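PDB 5GKD: AlyGC from Glaciecola chathamensis, which cleaves alginate as a polysaccharide lyase of family 6, most likely by beta-elimination on a parallel beta-helix that also binds calcium. Local coordinates for residues Arg264-Asp269 and Asn301-Val306. Sequence-based numbering, arbitrary orientation.
With CO3 (carbonate ion), chain J.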
ATOM      1  N   ARG A 264     -30.271 -18.821   9.106  1.00 19.75           N
ATOM      2  CA  ARG A 264     -29.247 -19.791   9.488  1.00 17.91           C
ATOM      3  C   ARG A 264     -29.322 -20.033  10.987  1.00 21.06           C
ATOM      4  O   ARG A 264     -29.159 -19.100  11.787  1.00 19.50           O
ATOM      5  CB  ARG A 264     -27.838 -19.317   9.101  1.00 18.15           C
ATOM      6  CG  ARG A 264     -26.732 -20.271   9.575  1.00 18.31           C
ATOM      7  CD  ARG A 264     -25.444 -20.120   8.769  1.00 15.18           C
ATOM      8  NE  ARG A 264     -24.883 -18.769   8.876  1.00 18.57           N
ATOM      9  CZ  ARG A 264     -23.610 -18.489   9.147  1.00 18.36           C
ATOM     10  NH1 ARG A 264     -22.726 -19.453   9.341  1.00 15.41           N
ATOM     11  NH2 ARG A 264     -23.220 -17.226   9.210  1.00 20.65           N
ATOM     12  N   VAL A 265     -29.545 -21.289  11.360  1.00 20.63           N
ATOM     13  CA  VAL A 265     -29.819 -21.688  12.729  1.00 18.91           C
ATOM     14  C   VAL A 265     -28.576 -22.343  13.303  1.00 16.61           C
ATOM     15  O   VAL A 265     -28.059 -23.307  12.736  1.00 20.32           O
ATOM     16  CB  VAL A 265     -31.016 -22.650  12.798  1.00 21.72           C
ATOM     17  CG1 VAL A 265     -31.319 -22.996  14.240  1.00 19.49           C
ATOM     18  CG2 VAL A 265     -32.215 -22.021  12.130  1.00 21.00           C
ATOM     19  N   ILE A 266     -28.134 -21.863  14.437  1.00 19.67           N
ATOM     20  CA  ILE A 266     -27.026 -22.387  15.209  1.00 18.70           C
ATOM     21  C   ILE A 266     -27.443 -22.186  16.646  1.00 16.86           C
ATOM     22  O   ILE A 266     -28.273 -21.416  16.882  1.00 22.45           O
ATOM     23  CB  ILE A 266     -25.698 -21.641  14.963  1.00 18.49           C
ATOM     24  CG1 ILE A 266     -25.432 -21.446  13.481  1.00 20.60           C
ATOM     25  CG2 ILE A 266     -24.557 -22.345  15.669  1.00 17.47           C
ATOM     26  CD1 ILE A 266     -24.448 -20.381  13.149  1.00 15.09           C
ATOM     27  N   ASN A 267     -26.856 -22.886  17.587  1.00 17.83           N
ATOM     28  CA  ASN A 267     -27.142 -22.766  19.004  1.00 18.68           C
ATOM     29  C   ASN A 267     -28.473 -23.353  19.510  1.00 22.19           C
ATOM     30  O   ASN A 267     -29.108 -24.074  18.826  1.00 19.47           O
ATOM     31  CB  ASN A 267     -26.829 -21.359  19.523  1.00 20.14           C
ATOM     32  CG  ASN A 267     -25.668 -20.701  18.785  1.00 18.64           C
ATOM     33  OD1 ASN A 267     -24.559 -21.065  18.947  1.00 22.71           O
ATOM     34  ND2 ASN A 267     -25.964 -19.818  17.932  1.00 18.75           N
ATOM     35  N   ARG A 268     -28.842 -23.033  20.729  1.00 22.37           N
ATOM     36  CA  ARG A 268     -29.997 -23.597  21.372  1.00 21.26           C
ATOM     37  C   ARG A 268     -31.250 -22.815  21.496  1.00 20.93           C
ATOM     38  O   ARG A 268     -31.241 -21.656  21.490  1.00 20.57           O
ATOM     39  CB  ARG A 268     -29.639 -24.053  22.779  1.00 22.12           C
ATOM     40  CG  ARG A 268     -28.202 -24.449  22.974  1.00 28.07           C
ATOM     41  CD  ARG A 268     -27.996 -25.398  24.132  1.00 29.78           C
ATOM     42  NE  ARG A 268     -28.445 -24.853  25.384  1.00 34.65           N
ATOM     43  CZ  ARG A 268     -27.743 -24.021  26.130  1.00 35.58           C
ATOM     44  NH1 ARG A 268     -26.545 -23.639  25.765  1.00 35.83           N
ATOM     45  NH2 ARG A 268     -28.237 -23.585  27.248  1.00 35.42           N
ATOM     46  N   ASP A 269     -32.336 -23.542  21.647  1.00 24.42           N
ATOM     47  CA  ASP A 269     -33.649 -23.012  21.871  1.00 19.59           C
ATOM     48  C   ASP A 269     -34.102 -21.930  20.910  1.00 20.09           C
ATOM     49  O   ASP A 269     -34.754 -21.029  21.288  1.00 21.43           O
ATOM     50  CB  ASP A 269     -33.776 -22.517  23.321  1.00 21.80           C
ATOM     51  CG  ASP A 269     -33.362 -23.551  24.352  1.00 26.65           C
ATOM     52  OD1 ASP A 269     -33.705 -24.707  24.261  1.00 27.62           O
ATOM     53  OD2 ASP A 269     -32.685 -23.201  25.291  1.00 32.08           O
ATOM     54  N   ASN A 301     -16.574 -18.724  20.656  1.00 23.32           N
ATOM     55  CA  ASN A 301     -16.645 -18.081  19.368  1.00 24.35           C
ATOM     56  C   ASN A 301     -16.640 -18.966  18.134  1.00 22.33           C
ATOM     57  O   ASN A 301     -16.433 -18.499  17.060  1.00 25.55           O
ATOM     58  CB  ASN A 301     -15.543 -17.025  19.247  1.00 27.77           C
ATOM     59  CG  ASN A 301     -14.165 -17.622  19.091  1.00 28.40           C
ATOM     60  OD1 ASN A 301     -13.927 -18.716  19.441  1.00 27.71           O
ATOM     61  ND2 ASN A 301     -13.280 -16.865  18.593  1.00 29.09           N
ATOM     62  N   ARG A 302     -16.875 -20.247  18.313  1.00 26.11           N
ATOM     63  CA  ARG A 302     -16.913 -21.197  17.219  1.00 25.42           C
ATOM     64  C   ARG A 302     -18.339 -21.544  16.777  1.00 23.82           C
ATOM     65  O   ARG A 302     -18.998 -20.728  16.217  1.00 27.15           O
ATOM     66  CB  ARG A 302     -16.140 -22.445  17.566  1.00 27.12           C
ATOM     67  CG  ARG A 302     -14.785 -22.572  16.924  1.00 30.51           C
ATOM     68  CD  ARG A 302     -14.670 -21.886  15.583  1.00 27.11           C
ATOM     69  NE  ARG A 302     -14.472 -22.786  14.480  1.00 24.92           N
ATOM     70  CZ  ARG A 302     -14.244 -22.390  13.254  1.00 27.35           C
ATOM     71  NH1 ARG A 302     -14.168 -21.118  12.983  1.00 24.57           N
ATOM     72  NH2 ARG A 302     -14.077 -23.265  12.310  1.00 24.36           N
ATOM     73  N   TYR A 303     -18.798 -22.752  17.027  1.00 20.79           N
ATOM     74  CA  TYR A 303     -20.130 -23.143  16.604  1.00 24.77           C
ATOM     75  C   TYR A 303     -20.779 -24.089  17.605  1.00 22.96           C
ATOM     76  O   TYR A 303     -20.277 -25.125  17.839  1.00 22.59           O
ATOM     77  CB  TYR A 303     -20.096 -23.762  15.198  1.00 21.04           C
ATOM     78  CG  TYR A 303     -19.613 -22.874  14.073  1.00 22.94           C
ATOM     79  CD1 TYR A 303     -20.491 -22.046  13.404  1.00 20.13           C
ATOM     80  CD2 TYR A 303     -18.302 -22.862  13.685  1.00 20.32           C
ATOM     81  CE1 TYR A 303     -20.084 -21.282  12.383  1.00 21.43           C
ATOM     82  CE2 TYR A 303     -17.879 -22.073  12.660  1.00 21.53           C
ATOM     83  CZ  TYR A 303     -18.766 -21.273  12.024  1.00 23.59           C
ATOM     84  OH  TYR A 303     -18.345 -20.500  11.018  1.00 22.62           O
ATOM     85  N   HIS A 304     -21.889 -23.703  18.196  1.00 23.02           N
ATOM     86  CA  HIS A 304     -22.554 -24.537  19.168  1.00 23.10           C
ATOM     87  C   HIS A 304     -23.643 -25.384  18.536  1.00 22.75           C
ATOM     88  O   HIS A 304     -24.390 -24.911  17.719  1.00 20.53           O
ATOM     89  CB  HIS A 304     -23.064 -23.721  20.335  1.00 21.23           C
ATOM     90  CG  HIS A 304     -21.999 -22.965  21.039  1.00 24.81           C
ATOM     91  ND1 HIS A 304     -21.384 -21.878  20.489  1.00 22.15           N
ATOM     92  CD2 HIS A 304     -21.436 -23.140  22.251  1.00 27.66           C
ATOM     93  CE1 HIS A 304     -20.491 -21.416  21.322  1.00 24.58           C
ATOM     94  NE2 HIS A 304     -20.491 -22.168  22.393  1.00 25.91           N
ATOM     95  N   GLN A 305     -23.697 -26.645  18.929  1.00 25.77           N
ATOM     96  CA  GLN A 305     -24.622 -27.616  18.364  1.00 21.22           C
ATOM     97  C   GLN A 305     -26.057 -27.107  18.405  1.00 21.52           C
ATOM     98  O   GLN A 305     -26.499 -26.525  19.397  1.00 21.84           O
ATOM     99  CB  GLN A 305     -24.500 -28.922  19.149  1.00 22.98           C
ATOM    100  CG  GLN A 305     -25.483 -30.032  18.760  1.00 24.35           C
ATOM    101  CD  GLN A 305     -25.316 -31.265  19.629  1.00 25.98           C
ATOM    102  OE1 GLN A 305     -25.243 -31.162  20.852  1.00 26.83           O
ATOM    103  NE2 GLN A 305     -25.241 -32.436  19.000  1.00 24.46           N
ATOM    104  N   VAL A 306     -26.785 -27.316  17.311  1.00 21.75           N
ATOM    105  CA  VAL A 306     -28.206 -26.993  17.305  1.00 21.63           C
ATOM    106  C   VAL A 306     -28.949 -27.965  18.213  1.00 22.75           C
ATOM    107  O   VAL A 306     -28.863 -29.187  18.054  1.00 23.30           O
ATOM    108  CB  VAL A 306     -28.769 -27.025  15.878  1.00 20.28           C
ATOM    109  CG1 VAL A 306     -30.272 -26.951  15.920  1.00 19.78           C
ATOM    110  CG2 VAL A 306     -28.236 -25.867  15.097  1.00 18.43           C
TER
HETATM  111  C   CO3 J 806     -19.660 -17.159  10.632  1.00 25.86           C
HETATM  112  O1  CO3 J 806     -20.759 -16.602  10.206  1.00 22.97           O
HETATM  113  O2  CO3 J 806     -19.568 -18.407  10.287  1.00 23.37           O
HETATM  114  O3  CO3 J 806     -18.755 -16.474  11.376  1.00 38.99           O
HETATM  115  O   HOH W   1     -21.854 -20.621  18.209  1.00 21.61           O
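Arg264 and Tyr303 converge on one carbonate ion, probably picked up from the crystallisation liquor. The arginine CG lies anti to the backbone N (chi1 176°); the chain runs on through CD and bends at chi3 (61°), which places NE. Arginine suits because its several N-H groups serve two carbonate oxygens and Thr238 OG1 together: NH2 gives a nearly straight bond to carbonate O1 (2.7 Å), NH1 makes only a weak one to O2, and NE binds the threonine. Tyr303 donates its OH to that same O2 (2.5 Å), with NH1 of Arg264 lying at the ring edge. Arg240 adds a further bond to the ion. An alanine in place of Arg264 would probably leave the anion short of a positive charge and two donors, and the Thr238 hydroxyl without this mate. The residues belong to the parallel beta-helix of the pectate-lyase-like clan: strand 263-265 gives way to a loop at Ile266, and 301-306 belongs to the loop that follows strand 289-292. Next to the tyrosine, Ile266 offers apolar bulk, CD1 standing 4.3 Å from Tyr303 CD1 at the ring edge and CG2 against the His304 carbonyl. The backbone N of Asn267 gives a hydrogen bond to O of His304 (3.2 Å). Asparagine tolerates the positive phi here well; its OD1 touches His304 CB (3.3 Å) and meets a water that ND1 of the histidine also binds, while ND2 serves Arg240 O. Amide and ring planes are 50° apart. Val306, compact and branched, tucks CG2 against the carbonyl O of Val265 (3.5 Å), and its CA-H points at Asn267 O.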